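Local coordinates for alanine racemase, biosynthetic (Pseudomonas aeruginosa PAO1, PDB 6A2F), which belongs to the alanine racemase family of pyridoxal-phosphate enzymes, dimers whose subunits pair a TIM-barrel domain with a beta-rich C-terminal domain, at residues A[54-59]-A[69-74]; A[62-67]-A[94-99]; A[108-113]-A[139-144]; A[173-178]-A[203-208]. All coordinates share one frame; numbering follows the deposited sequence.

Interaction 1 (A[54-59]-A[69-74])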
loop_
_atom_site.group_PDB
_atom_site.type_symbol
_atom_site.label_atom_id
_atom_site.label_comp_id
_atom_site.label_asym_id
_atom_site.label_seq_id
_atom_site.Cartn_x
_atom_site.Cartn_y
_atom_site.Cartn_z
ATOM N N ASP A 54 18.551 21.533 -6.710
ATOM C CA ASP A 54 18.793 22.154 -8.008
ATOM C C ASP A 54 17.544 22.066 -8.875
ATOM O O ASP A 54 17.333 22.893 -9.751
ATOM C CB ASP A 54 19.976 21.486 -8.712
ATOM C CG ASP A 54 21.232 21.467 -7.857
ATOM O OD1 ASP A 54 21.474 22.449 -7.119
ATOM O OD2 ASP A 54 21.978 20.466 -7.922
ATOM N N GLY A 55 16.722 21.057 -8.614
ATOM C CA GLY A 55 15.455 20.880 -9.307
ATOM C C GLY A 55 14.705 19.690 -8.752
ATOM O O GLY A 55 15.206 18.993 -7.875
ATOM N N PHE A 56 13.506 19.451 -9.271
ATOM C CA PHE A 56 12.672 18.349 -8.800
ATOM C C PHE A 56 12.231 17.452 -9.943
ATOM O O PHE A 56 11.984 17.927 -11.050
ATOM C CB PHE A 56 11.445 18.886 -8.058
ATOM C CG PHE A 56 11.779 19.653 -6.814
ATOM C CD1 PHE A 56 12.052 18.989 -5.624
ATOM C CD2 PHE A 56 11.824 21.041 -6.831
ATOM C CE1 PHE A 56 12.365 19.695 -4.474
ATOM C CE2 PHE A 56 12.135 21.756 -5.682
ATOM C CZ PHE A 56 12.404 21.082 -4.504
ATOM N N ALA A 57 12.134 16.156 -9.666
ATOM C CA ALA A 57 11.616 15.195 -10.636
ATOM C C ALA A 57 10.410 14.443 -10.066
ATOM O O ALA A 57 10.438 13.969 -8.921
ATOM C CB ALA A 57 12.707 14.225 -11.063
ATOM N N VAL A 58 9.353 14.351 -10.872
ATOM C CA VAL A 58 8.115 13.655 -10.494
ATOM C C VAL A 58 7.651 12.700 -11.602
ATOM O O VAL A 58 8.209 12.697 -12.700
ATOM C CB VAL A 58 6.985 14.646 -10.134
ATOM C CG1 VAL A 58 7.302 15.394 -8.841
ATOM C CG2 VAL A 58 6.718 15.612 -11.286
ATOM N N ALA A 59 6.619 11.907 -11.308
ATOM C CA ALA A 59 6.121 10.876 -12.228
ATOM C C ALA A 59 4.948 11.302 -13.142
ATOM O O ALA A 59 4.664 10.634 -14.148
ATOM C CB ALA A 59 5.747 9.627 -11.441
ATOM N N ALA A 69 3.236 24.645 -7.212
ATOM C CA ALA A 69 2.479 25.426 -6.239
ATOM C C ALA A 69 3.379 25.872 -5.093
ATOM O O ALA A 69 3.220 26.970 -4.572
ATOM C CB ALA A 69 1.296 24.627 -5.713
ATOM N N LEU A 70 4.331 25.018 -4.718
ATOM C CA LEU A 70 5.222 25.290 -3.590
ATOM C C LEU A 70 6.476 26.067 -3.978
ATOM O O LEU A 70 7.003 26.829 -3.167
ATOM C CB LEU A 70 5.594 23.994 -2.873
ATOM C CG LEU A 70 4.443 23.344 -2.094
ATOM C CD1 LEU A 70 4.707 21.861 -1.892
ATOM C CD2 LEU A 70 4.198 24.033 -0.758
ATOM N N HIS A 71 6.943 25.868 -5.212
ATOM C CA HIS A 71 8.132 26.551 -5.730
ATOM C C HIS A 71 7.865 27.100 -7.122
ATOM O O HIS A 71 7.671 26.342 -8.075
ATOM C CB HIS A 71 9.338 25.604 -5.763
ATOM C CG HIS A 71 10.659 26.308 -5.799
ATOM N ND1 HIS A 71 10.949 27.311 -6.702
ATOM C CD2 HIS A 71 11.773 26.147 -5.047
ATOM C CE1 HIS A 71 12.183 27.738 -6.502
ATOM N NE2 HIS A 71 12.705 27.048 -5.503
ATOM N N ALA A 72 7.881 28.424 -7.230
ATOM C CA ALA A 72 7.471 29.125 -8.445
ATOM C C ALA A 72 8.461 29.008 -9.604
ATOM O O ALA A 72 8.057 29.028 -10.774
ATOM C CB ALA A 72 7.197 30.590 -8.136
ATOM N N SER A 73 9.748 28.878 -9.290
ATOM C CA SER A 73 10.786 28.977 -10.323
ATOM C C SER A 73 11.613 27.709 -10.566
ATOM O O SER A 73 12.324 27.623 -11.568
ATOM C CB SER A 73 11.716 30.151 -10.015
ATOM O OG SER A 73 12.171 30.078 -8.680
ATOM N N ALA A 74 11.529 26.735 -9.664
ATOM C CA ALA A 74 12.381 25.552 -9.756
ATOM C C ALA A 74 12.123 24.721 -11.015
ATOM O O ALA A 74 10.995 24.672 -11.531
ATOM C CB ALA A 74 12.235 24.687 -8.518
#

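Interaction 2 (A[62-67]-A[94-99])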
loop_
_atom_site.group_PDB
_atom_site.type_symbol
_atom_site.label_atom_id
_atom_site.label_comp_id
_atom_site.label_asym_id
_atom_site.label_seq_id
_atom_site.Cartn_x
_atom_site.Cartn_y
_atom_site.Cartn_z
ATOM N N GLU A 62 0.057 15.829 -12.150
ATOM C CA GLU A 62 -0.591 16.080 -10.862
ATOM C C GLU A 62 0.457 16.380 -9.788
ATOM O O GLU A 62 0.332 17.363 -9.051
ATOM C CB GLU A 62 -1.458 14.882 -10.439
ATOM C CG GLU A 62 -2.685 14.607 -11.306
ATOM C CD GLU A 62 -2.383 13.781 -12.551
ATOM O OE1 GLU A 62 -3.342 13.261 -13.154
ATOM O OE2 GLU A 62 -1.197 13.641 -12.940
ATOM N N GLU A 63 1.495 15.542 -9.726
ATOM C CA GLU A 63 2.601 15.727 -8.781
ATOM C C GLU A 63 3.371 17.004 -9.059
ATOM O O GLU A 63 3.748 17.725 -8.132
ATOM C CB GLU A 63 3.554 14.540 -8.819
ATOM C CG GLU A 63 2.990 13.274 -8.203
ATOM C CD GLU A 63 3.927 12.094 -8.342
ATOM O OE1 GLU A 63 4.987 12.236 -8.997
ATOM O OE2 GLU A 63 3.600 11.020 -7.801
ATOM N N ALA A 64 3.595 17.277 -10.342
ATOM C CA ALA A 64 4.297 18.475 -10.777
ATOM C C ALA A 64 3.543 19.745 -10.372
ATOM O O ALA A 64 4.161 20.738 -9.977
ATOM C CB ALA A 64 4.526 18.440 -12.284
ATOM N N ALA A 65 2.214 19.698 -10.459
ATOM C CA ALA A 65 1.368 20.838 -10.095
ATOM C C ALA A 65 1.510 21.173 -8.618
ATOM O O ALA A 65 1.549 22.343 -8.247
ATOM C CB ALA A 65 -0.087 20.564 -10.446
ATOM N N GLU A 66 1.585 20.131 -7.790
ATOM C CA GLU A 66 1.828 20.276 -6.362
ATOM C C GLU A 66 3.194 20.918 -6.094
ATOM O O GLU A 66 3.299 21.818 -5.259
ATOM C CB GLU A 66 1.709 18.921 -5.658
ATOM C CG GLU A 66 1.872 18.991 -4.147
ATOM C CD GLU A 66 1.724 17.645 -3.453
ATOM O OE1 GLU A 66 1.481 17.651 -2.228
ATOM O OE2 GLU A 66 1.851 16.584 -4.113
ATOM N N VAL A 67 4.225 20.470 -6.812
ATOM C CA VAL A 67 5.576 21.027 -6.658
ATOM C C VAL A 67 5.640 22.497 -7.093
ATOM O O VAL A 67 6.198 23.330 -6.374
ATOM C CB VAL A 67 6.653 20.180 -7.383
ATOM C CG1 VAL A 67 8.029 20.812 -7.235
ATOM C CG2 VAL A 67 6.678 18.758 -6.840
ATOM N N LEU A 94 2.706 25.497 -16.172
ATOM C CA LEU A 94 3.517 25.189 -14.994
ATOM C C LEU A 94 5.021 25.217 -15.277
ATOM O O LEU A 94 5.833 24.951 -14.383
ATOM C CB LEU A 94 3.109 23.836 -14.398
ATOM C CG LEU A 94 1.632 23.615 -14.046
ATOM C CD1 LEU A 94 1.357 22.145 -13.734
ATOM C CD2 LEU A 94 1.179 24.520 -12.908
ATOM N N ARG A 95 5.382 25.546 -16.519
ATOM C CA ARG A 95 6.783 25.635 -16.954
ATOM C C ARG A 95 7.602 24.383 -16.592
ATOM O O ARG A 95 8.589 24.448 -15.849
ATOM C CB ARG A 95 7.437 26.913 -16.418
ATOM C CG ARG A 95 6.950 28.191 -17.085
ATOM C CD ARG A 95 7.855 29.353 -16.694
ATOM N NE ARG A 95 7.836 30.451 -17.669
ATOM C CZ ARG A 95 8.906 31.168 -18.023
ATOM N NH1 ARG A 95 8.784 32.149 -18.912
ATOM N NH2 ARG A 95 10.099 30.902 -17.499
ATOM N N LEU A 96 7.174 23.247 -17.138
ATOM C CA LEU A 96 7.760 21.952 -16.812
ATOM C C LEU A 96 8.719 21.461 -17.883
ATOM O O LEU A 96 8.591 21.818 -19.060
ATOM C CB LEU A 96 6.661 20.909 -16.597
ATOM C CG LEU A 96 5.576 21.197 -15.555
ATOM C CD1 LEU A 96 4.578 20.056 -15.532
ATOM C CD2 LEU A 96 6.166 21.421 -14.173
ATOM N N ASP A 97 9.687 20.652 -17.457
ATOM C CA ASP A 97 10.558 19.938 -18.377
ATOM C C ASP A 97 9.828 18.707 -18.878
ATOM O O ASP A 97 9.340 17.898 -18.083
ATOM C CB ASP A 97 11.855 19.515 -17.693
ATOM C CG ASP A 97 12.848 20.645 -17.562
ATOM O OD1 ASP A 97 12.443 21.830 -17.579
ATOM O OD2 ASP A 97 14.051 20.339 -17.438
ATOM N N LEU A 98 9.757 18.568 -20.195
ATOM C CA LEU A 98 9.058 17.447 -20.795
ATOM C C LEU A 98 10.011 16.313 -21.143
ATOM O O LEU A 98 11.198 16.535 -21.399
ATOM C CB LEU A 98 8.288 17.891 -22.039
ATOM C CG LEU A 98 7.275 19.030 -21.878
ATOM C CD1 LEU A 98 6.629 19.332 -23.220
ATOM C CD2 LEU A 98 6.223 18.713 -20.822
ATOM N N VAL A 99 9.472 15.096 -21.120
ATOM C CA VAL A 99 10.144 13.919 -21.638
ATOM C C VAL A 99 9.384 13.416 -22.868
ATOM O O VAL A 99 8.146 13.403 -22.883
ATOM C CB VAL A 99 10.272 12.812 -20.559
ATOM C CG1 VAL A 99 10.409 11.432 -21.183
ATOM C CG2 VAL A 99 11.459 13.086 -19.648
#

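Interaction 3 (A[108-113]-A[139-144])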
loop_
_atom_site.group_PDB
_atom_site.type_symbol
_atom_site.label_atom_id
_atom_site.label_comp_id
_atom_site.label_asym_id
_atom_site.label_seq_id
_atom_site.Cartn_x
_atom_site.Cartn_y
_atom_site.Cartn_z
ATOM N N ALA A 108 2.423 13.980 -30.195
ATOM C CA ALA A 108 1.509 14.775 -29.375
ATOM C C ALA A 108 2.118 16.128 -28.985
ATOM O O ALA A 108 1.418 17.149 -28.965
ATOM C CB ALA A 108 1.076 13.997 -28.141
ATOM N N PHE A 109 3.417 16.129 -28.681
ATOM C CA PHE A 109 4.132 17.364 -28.372
ATOM C C PHE A 109 4.173 18.300 -29.581
ATOM O O PHE A 109 3.854 19.483 -29.466
ATOM C CB PHE A 109 5.551 17.078 -27.870
ATOM C CG PHE A 109 6.442 18.291 -27.863
ATOM C CD1 PHE A 109 6.312 19.262 -26.872
ATOM C CD2 PHE A 109 7.396 18.473 -28.860
ATOM C CE1 PHE A 109 7.124 20.383 -26.867
ATOM C CE2 PHE A 109 8.212 19.595 -28.858
ATOM C CZ PHE A 109 8.078 20.550 -27.861
ATOM N N LEU A 110 4.572 17.759 -30.729
ATOM C CA LEU A 110 4.558 18.493 -31.995
ATOM C C LEU A 110 3.194 19.122 -32.281
ATOM O O LEU A 110 3.113 20.299 -32.636
ATOM C CB LEU A 110 4.966 17.566 -33.149
ATOM C CG LEU A 110 6.414 17.524 -33.668
ATOM C CD1 LEU A 110 7.440 17.831 -32.592
ATOM C CD2 LEU A 110 6.719 16.178 -34.316
ATOM N N ALA A 111 2.127 18.342 -32.102
ATOM C CA ALA A 111 0.767 18.806 -32.388
ATOM C C ALA A 111 0.247 19.846 -31.389
ATOM O O ALA A 111 -0.672 20.607 -31.710
ATOM C CB ALA A 111 -0.193 17.626 -32.475
ATOM N N ALA A 112 0.831 19.874 -30.190
ATOM C CA ALA A 112 0.347 20.727 -29.100
ATOM C C ALA A 112 0.445 22.212 -29.421
ATOM O O ALA A 112 -0.431 22.979 -29.038
ATOM C CB ALA A 112 1.088 20.418 -27.806
ATOM N N GLY A 113 1.522 22.598 -30.109
ATOM C CA GLY A 113 1.742 23.970 -30.571
ATOM C C GLY A 113 1.719 24.980 -29.446
ATOM O O GLY A 113 0.936 25.932 -29.477
ATOM N N ARG A 139 18.023 9.576 -32.735
ATOM C CA ARG A 139 18.766 10.437 -33.661
ATOM C C ARG A 139 17.785 11.159 -34.587
ATOM O O ARG A 139 17.899 12.367 -34.794
ATOM C CB ARG A 139 19.805 9.639 -34.461
ATOM C CG ARG A 139 20.703 8.766 -33.593
ATOM C CD ARG A 139 21.843 8.115 -34.358
ATOM N NE ARG A 139 23.044 8.935 -34.275
ATOM C CZ ARG A 139 24.059 8.710 -33.449
ATOM N NH1 ARG A 139 24.050 7.671 -32.626
ATOM N NH2 ARG A 139 25.093 9.529 -33.454
ATOM N N ALA A 140 16.806 10.417 -35.104
ATOM C CA ALA A 140 15.763 10.985 -35.958
ATOM C C ALA A 140 14.993 12.106 -35.256
ATOM O O ALA A 140 14.781 13.178 -35.831
ATOM C CB ALA A 140 14.812 9.897 -36.432
ATOM N N TRP A 141 14.590 11.856 -34.010
ATOM C CA TRP A 141 13.867 12.854 -33.221
ATOM C C TRP A 141 14.743 14.044 -32.839
ATOM O O TRP A 141 14.252 15.171 -32.751
ATOM C CB TRP A 141 13.196 12.220 -32.001
ATOM C CG TRP A 141 11.908 11.576 -32.369
ATOM C CD1 TRP A 141 11.711 10.268 -32.703
ATOM C CD2 TRP A 141 10.634 12.218 -32.492
ATOM N NE1 TRP A 141 10.391 10.051 -33.013
ATOM C CE2 TRP A 141 9.708 11.232 -32.892
ATOM C CE3 TRP A 141 10.186 13.529 -32.298
ATOM C CZ2 TRP A 141 8.354 11.512 -33.101
ATOM C CZ3 TRP A 141 8.841 13.811 -32.502
ATOM C CH2 TRP A 141 7.941 12.804 -32.901
ATOM N N HIS A 142 16.037 13.798 -32.632
ATOM C CA HIS A 142 16.980 14.887 -32.393
ATOM C C HIS A 142 17.010 15.832 -33.598
ATOM O O HIS A 142 16.921 17.051 -33.434
ATOM C CB HIS A 142 18.387 14.372 -32.073
ATOM C CG HIS A 142 19.363 15.464 -31.760
ATOM N ND1 HIS A 142 20.065 16.138 -32.738
ATOM C CD2 HIS A 142 19.734 16.016 -30.581
ATOM C CE1 HIS A 142 20.835 17.052 -32.171
ATOM N NE2 HIS A 142 20.652 17.000 -30.864
ATOM N N ALA A 143 17.118 15.254 -34.797
ATOM C CA ALA A 143 17.100 16.007 -36.058
ATOM C C ALA A 143 15.839 16.862 -36.224
ATOM O O ALA A 143 15.906 17.977 -36.742
ATOM C CB ALA A 143 17.262 15.063 -37.246
ATOM N N ARG A 144 14.699 16.342 -35.779
ATOM C CA ARG A 144 13.441 17.072 -35.871
ATOM C C ARG A 144 13.376 18.209 -34.852
ATOM O O ARG A 144 12.882 19.296 -35.159
ATOM C CB ARG A 144 12.247 16.123 -35.686
ATOM C CG ARG A 144 10.954 16.588 -36.360
ATOM C CD ARG A 144 9.924 15.458 -36.478
ATOM N NE ARG A 144 10.557 14.138 -36.582
ATOM C CZ ARG A 144 9.913 12.982 -36.731
ATOM N NH1 ARG A 144 8.585 12.944 -36.817
ATOM N NH2 ARG A 144 10.614 11.851 -36.806
#

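Interaction 4 (A[173-178]-A[203-208])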
loop_
_atom_site.group_PDB
_atom_site.type_symbol
_atom_site.label_atom_id
_atom_site.label_comp_id
_atom_site.label_asym_id
_atom_site.label_seq_id
_atom_site.Cartn_x
_atom_site.Cartn_y
_atom_site.Cartn_z
ATOM N N GLN A 173 26.624 -2.257 -21.085
ATOM C CA GLN A 173 25.870 -2.136 -22.333
ATOM C C GLN A 173 25.061 -0.845 -22.381
ATOM O O GLN A 173 25.037 -0.171 -23.411
ATOM C CB GLN A 173 24.909 -3.310 -22.508
ATOM C CG GLN A 173 25.521 -4.589 -23.037
ATOM C CD GLN A 173 24.467 -5.654 -23.295
ATOM O OE1 GLN A 173 23.459 -5.403 -23.965
ATOM N NE2 GLN A 173 24.692 -6.849 -22.757
ATOM N N GLN A 174 24.394 -0.522 -21.271
ATOM C CA GLN A 174 23.521 0.653 -21.190
ATOM C C GLN A 174 24.325 1.945 -21.260
ATOM O O GLN A 174 23.902 2.916 -21.888
ATOM C CB GLN A 174 22.672 0.619 -19.914
ATOM C CG GLN A 174 21.530 -0.382 -19.958
ATOM C CD GLN A 174 20.566 -0.224 -18.801
ATOM O OE1 GLN A 174 20.738 -0.830 -17.744
ATOM N NE2 GLN A 174 19.534 0.588 -19.002
ATOM N N LEU A 175 25.492 1.930 -20.623
ATOM C CA LEU A 175 26.397 3.074 -20.587
ATOM C C LEU A 175 26.988 3.335 -21.977
ATOM O O LEU A 175 27.067 4.486 -22.418
ATOM C CB LEU A 175 27.490 2.828 -19.537
ATOM C CG LEU A 175 28.382 3.918 -18.915
ATOM C CD1 LEU A 175 29.849 3.673 -19.230
ATOM C CD2 LEU A 175 27.975 5.351 -19.251
ATOM N N GLU A 176 27.371 2.258 -22.665
ATOM C CA GLU A 176 27.904 2.342 -24.025
ATOM C C GLU A 176 26.861 2.845 -25.015
ATOM O O GLU A 176 27.182 3.630 -25.911
ATOM C CB GLU A 176 28.470 0.992 -24.480
ATOM C CG GLU A 176 29.886 0.719 -23.991
ATOM C CD GLU A 176 30.314 -0.729 -24.174
ATOM O OE1 GLU A 176 29.765 -1.423 -25.064
ATOM O OE2 GLU A 176 31.208 -1.177 -23.422
ATOM N N SER A 177 25.619 2.391 -24.845
ATOM C CA SER A 177 24.495 2.860 -25.652
ATOM C C SER A 177 24.302 4.371 -25.492
ATOM O O SER A 177 24.192 5.095 -26.483
ATOM C CB SER A 177 23.215 2.116 -25.265
ATOM O OG SER A 177 22.084 2.668 -25.919
ATOM N N PHE A 178 24.275 4.827 -24.240
ATOM C CA PHE A 178 24.154 6.241 -23.893
ATOM C C PHE A 178 25.291 7.056 -24.510
ATOM O O PHE A 178 25.038 8.048 -25.195
ATOM C CB PHE A 178 24.132 6.406 -22.364
ATOM C CG PHE A 178 23.732 7.784 -21.892
ATOM C CD1 PHE A 178 24.663 8.823 -21.840
ATOM C CD2 PHE A 178 22.429 8.038 -21.474
ATOM C CE1 PHE A 178 24.298 10.087 -21.400
ATOM C CE2 PHE A 178 22.059 9.299 -21.028
ATOM C CZ PHE A 178 22.994 10.324 -20.990
ATOM N N ALA A 203 28.394 7.660 -15.134
ATOM C CA ALA A 203 26.984 7.898 -15.423
ATOM C C ALA A 203 26.492 9.245 -14.902
ATOM O O ALA A 203 25.346 9.619 -15.150
ATOM C CB ALA A 203 26.133 6.773 -14.849
ATOM N N HIS A 204 27.357 9.961 -14.182
ATOM C CA HIS A 204 26.975 11.212 -13.520
ATOM C C HIS A 204 26.480 12.290 -14.485
ATOM O O HIS A 204 25.519 12.999 -14.177
ATOM C CB HIS A 204 28.108 11.754 -12.635
ATOM C CG HIS A 204 28.345 10.952 -11.389
ATOM N ND1 HIS A 204 29.411 11.183 -10.546
ATOM C CD2 HIS A 204 27.663 9.912 -10.852
ATOM C CE1 HIS A 204 29.366 10.334 -9.536
ATOM N NE2 HIS A 204 28.316 9.551 -9.699
ATOM N N MET A 205 27.140 12.410 -15.639
ATOM C CA MET A 205 26.739 13.359 -16.689
ATOM C C MET A 205 26.473 14.775 -16.147
ATOM O O MET A 205 27.318 15.325 -15.447
ATOM C CB MET A 205 25.547 12.809 -17.484
ATOM C CG MET A 205 25.796 11.446 -18.124
ATOM S SD MET A 205 27.058 11.515 -19.414
ATOM C CE MET A 205 27.408 9.775 -19.636
ATOM N N ASP A 206 25.316 15.362 -16.455
ATOM C CA ASP A 206 25.025 16.744 -16.040
ATOM C C ASP A 206 24.052 16.843 -14.862
ATOM O O ASP A 206 24.232 17.681 -13.978
ATOM C CB ASP A 206 24.494 17.568 -17.217
ATOM C CG ASP A 206 25.442 17.588 -18.395
ATOM O OD1 ASP A 206 26.625 17.953 -18.217
ATOM O OD2 ASP A 206 25.001 17.239 -19.506
ATOM N N TRP A 207 23.023 15.996 -14.869
ATOM C CA TRP A 207 22.009 15.984 -13.817
ATOM C C TRP A 207 21.860 14.589 -13.214
ATOM O O TRP A 207 21.494 13.637 -13.904
ATOM C CB TRP A 207 20.652 16.487 -14.338
ATOM C CG TRP A 207 20.575 17.979 -14.517
ATOM C CD1 TRP A 207 21.108 18.709 -15.538
ATOM C CD2 TRP A 207 19.917 18.920 -13.654
ATOM N NE1 TRP A 207 20.836 20.047 -15.364
ATOM C CE2 TRP A 207 20.107 20.207 -14.216
ATOM C CE3 TRP A 207 19.196 18.804 -12.457
ATOM C CZ2 TRP A 207 19.598 21.370 -13.625
ATOM C CZ3 TRP A 207 18.694 19.964 -11.868
ATOM C CH2 TRP A 207 18.896 21.232 -12.460
ATOM N N LEU A 208 22.162 14.483 -11.923
ATOM C CA LEU A 208 21.913 13.269 -11.160
ATOM C C LEU A 208 20.421 13.154 -10.869
ATOM O O LEU A 208 19.717 14.163 -10.824
ATOM C CB LEU A 208 22.690 13.308 -9.841
ATOM C CG LEU A 208 24.184 13.664 -9.874
ATOM C CD1 LEU A 208 24.702 13.839 -8.456
ATOM C CD2 LEU A 208 25.008 12.627 -10.631
#

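Interaction 1 (A[54-59]-A[69-74])
Phe56 sits on an extended parallel strand, 55-58, while His71 and Ala74 belong to the turn that leads away from the end of helix 61-70. His71 is the first residue to leave helical geometry, and the chain then bends through Ala72 and Ser73 until Ala74 faces the strand. No hydrogen bond links 54-59 to 69-74; the two meet through side chains alone. Phe56 has its CG beside the backbone N and anti to the carbonyl carbon (chi1 -63°), which carries the ring out to the turn. One edge of the ring does the touching: Phe56 CD2 lies 4.0 Å from Ala74 CB, with CE2 nearly as close, and the methyl stays near the ring plane. His71 arrives at the same edge more loosely, its CD2 4.5 Å from Phe56 CE2. These elements form a right-handed beta-alpha-beta crossover, strand 55-58, helix 61-70 and strand 75-78, within the TIM barrel; Phe56 pairs through its backbone with Arg75 and Leu77 of the third element. The turn has its own fastening. Ala74 CB stands 3.4 Å above the centre of the His71 ring, covering one face, while the edge of that ring receives Ser73 N. The bond from Ser73 N to His71 ND1 is 3.3 Å long with an angle of 150° at the hydrogen, and its donor lies almost in the ring plane, so ND1 serves as an acceptor here and a neutral ring would probably carry its proton on NE2. Arg68 NH1 also bonds to the carbonyl oxygens of His71 and Ala74, and the ring of His50 stacks on His71.

Interaction 2 (A[62-67]-A[94-99])
Asp97 OD2, one residue beyond the Leu96 that packs against Ala64, is gripped by two groups: a salt bridge from Arg75 NH1 and a hydrogen bond from Trp121 NE1. Asn119 ND2 bonds to the other carboxylate oxygen, OD1, so the buried acid is held at both oxygens and its negative charge is probably stabilised. On the helix side, Arg68 NE and NH2 bond to the carbonyl oxygens of Leu94 and Arg95 respectively. Between 62-67 and 94-99 themselves the contact is wholly apolar. Two leucines reach across to two successive alanines of the helix. Leu96 presents both branches to one methyl: its CD1 is 3.6 Å from Ala64 CB, and its CD2 is 3.9 Å from the same carbon. Leu94 uses CD1 alone, lying 3.9 Å from both CA and CB of Ala65, and so rests against the helix backbone as much as the methyl. In each leucine CG stands beside the backbone N (chi1 -54° in Leu94), which turns the isobutyl group across the gap. The small alanines let the chain approach closely, with the CA atoms of Ala65 and Leu94 6.9 Å apart. Arg95, with positive phi in a Schellman motif, ends helix 87-93 and swings the chain into strand 98-100. Here the helix of one beta-alpha unit packs on the chain that leads from helix 87-93 into strand 98-100 of the same TIM barrel.

Interaction 3 (A[108-113]-A[139-144])
In Trp141 the CG lies beside the backbone N (chi1 -81°), which sends the indole off the side of helix 135-145 to meet Leu110 of helix 103-112. Arg144, one turn later, starts the other way, with CG anti to the backbone N (chi1 -154°), and a sharp bend at chi3 (-29°) folds its end back over the indole. The two groups are layered, and one branch of Leu110 comes in at the side of the pair. Leu110 CD2 is the atom that touches: it is 3.7 Å from Trp141 CZ3 and 3.9 Å from CH2, meeting the six-membered ring at its outer carbons. The leucine and the indole cross obliquely. The same methyl lies 3.9 Å from Arg144 CD, so the aliphatic part of the arginine, not its charged end, shares in the apolar contact. Within the helix, Arg144 NH2 hovers 4.1 Å above one face of the Trp141 ring, displaced toward its rim, and Trp141 CZ2 in turn lies 3.8 Å from the guanidinium plane. This offset layering probably limits how far either can swing. Trp141 is buried, and Phe133 stacks on it; Arg144 is exposed, with a long and weak ion pair to Glu107. Leu110 also touches Leu145 and His148. The backbones stay well apart, 9.8 Å between the CA atoms of Leu110 and Arg144, so contact depends on long side chains reaching between them. This is plain helix-to-helix packing between neighbours in the outer helical ring of the TIM barrel, helix 103-112 following strand 98-100 and helix 135-145 following strand 118-123.

Interaction 4 (A[173-178]-A[203-208])
Sulfur and aromatic ring give the contact between Met205 and Phe178 its character. Met205 SD lies 4.9 Å from the centroid of the Phe178 ring, 64° off the ring normal, a Met-aromatic contact made obliquely; the closest ring atom to the sulfur is CE1, at 3.7 Å. Apolar packing accompanies it along the same flank. The terminal methyl, Met205 CE, is 3.6 Å from both CD1 and CE1 of Phe178, and Met205 CG approaches CE1 at 3.9 Å. The two side chains run antiparallel as they pass, and CG, SD and CE of Met205 line one side of the ring. A bend at chi2 of Met205 (-66°) bows the chain this way, while Phe178 projects from its helix with CG anti to the backbone N (chi1 -168°). Leu175, one turn before Phe178, adds a looser touch, its CD2 4.5 Å from Met205 CE. Of backbone approach there is little: the CA atoms of Leu175 and Ala203 come no nearer than 7.1 Å, and no hydrogen bond crosses. Polar bonds are found beside the contact. Gln174 binds Ala161 N and Ser126 OG through its amide, and Asp206 OD2 takes the backbone N of Arg189, a residue that the side chains of Phe178 and Met205 both touch. The contact thus lays helix 169-179 against the loop that leads into strand 207-208 of the TIM barrel. No directional bond joins the two segments; the sulfur, which also takes part in a hydrogen bond elsewhere, offers the ring a polarisable flank, and burial probably does most of the holding.

From the N terminus, interactions 1 and 2 cross: 54-59, 62-67, 69-74 and 94-99 alternate along the chain, and both use helix 61-70. Interaction 1 closes a short loop made almost wholly of that helix, and interaction 2 the longer one running through strand 75-78 and helix 87-93. They meet where Val58 and Phe56 pack on Val67. Interaction 3 follows in series, tying helix 103-112 to helix 135-145 around strand 118-123, and touches interaction 2 through Phe109 on Leu98. Interaction 4 comes last, enclosing strand 189-190 and helix 194-199 as it joins helix 169-179 to the approach to strand 207-208. Trp207 then packs against Asp54, returning to interaction 1 within the same barrel.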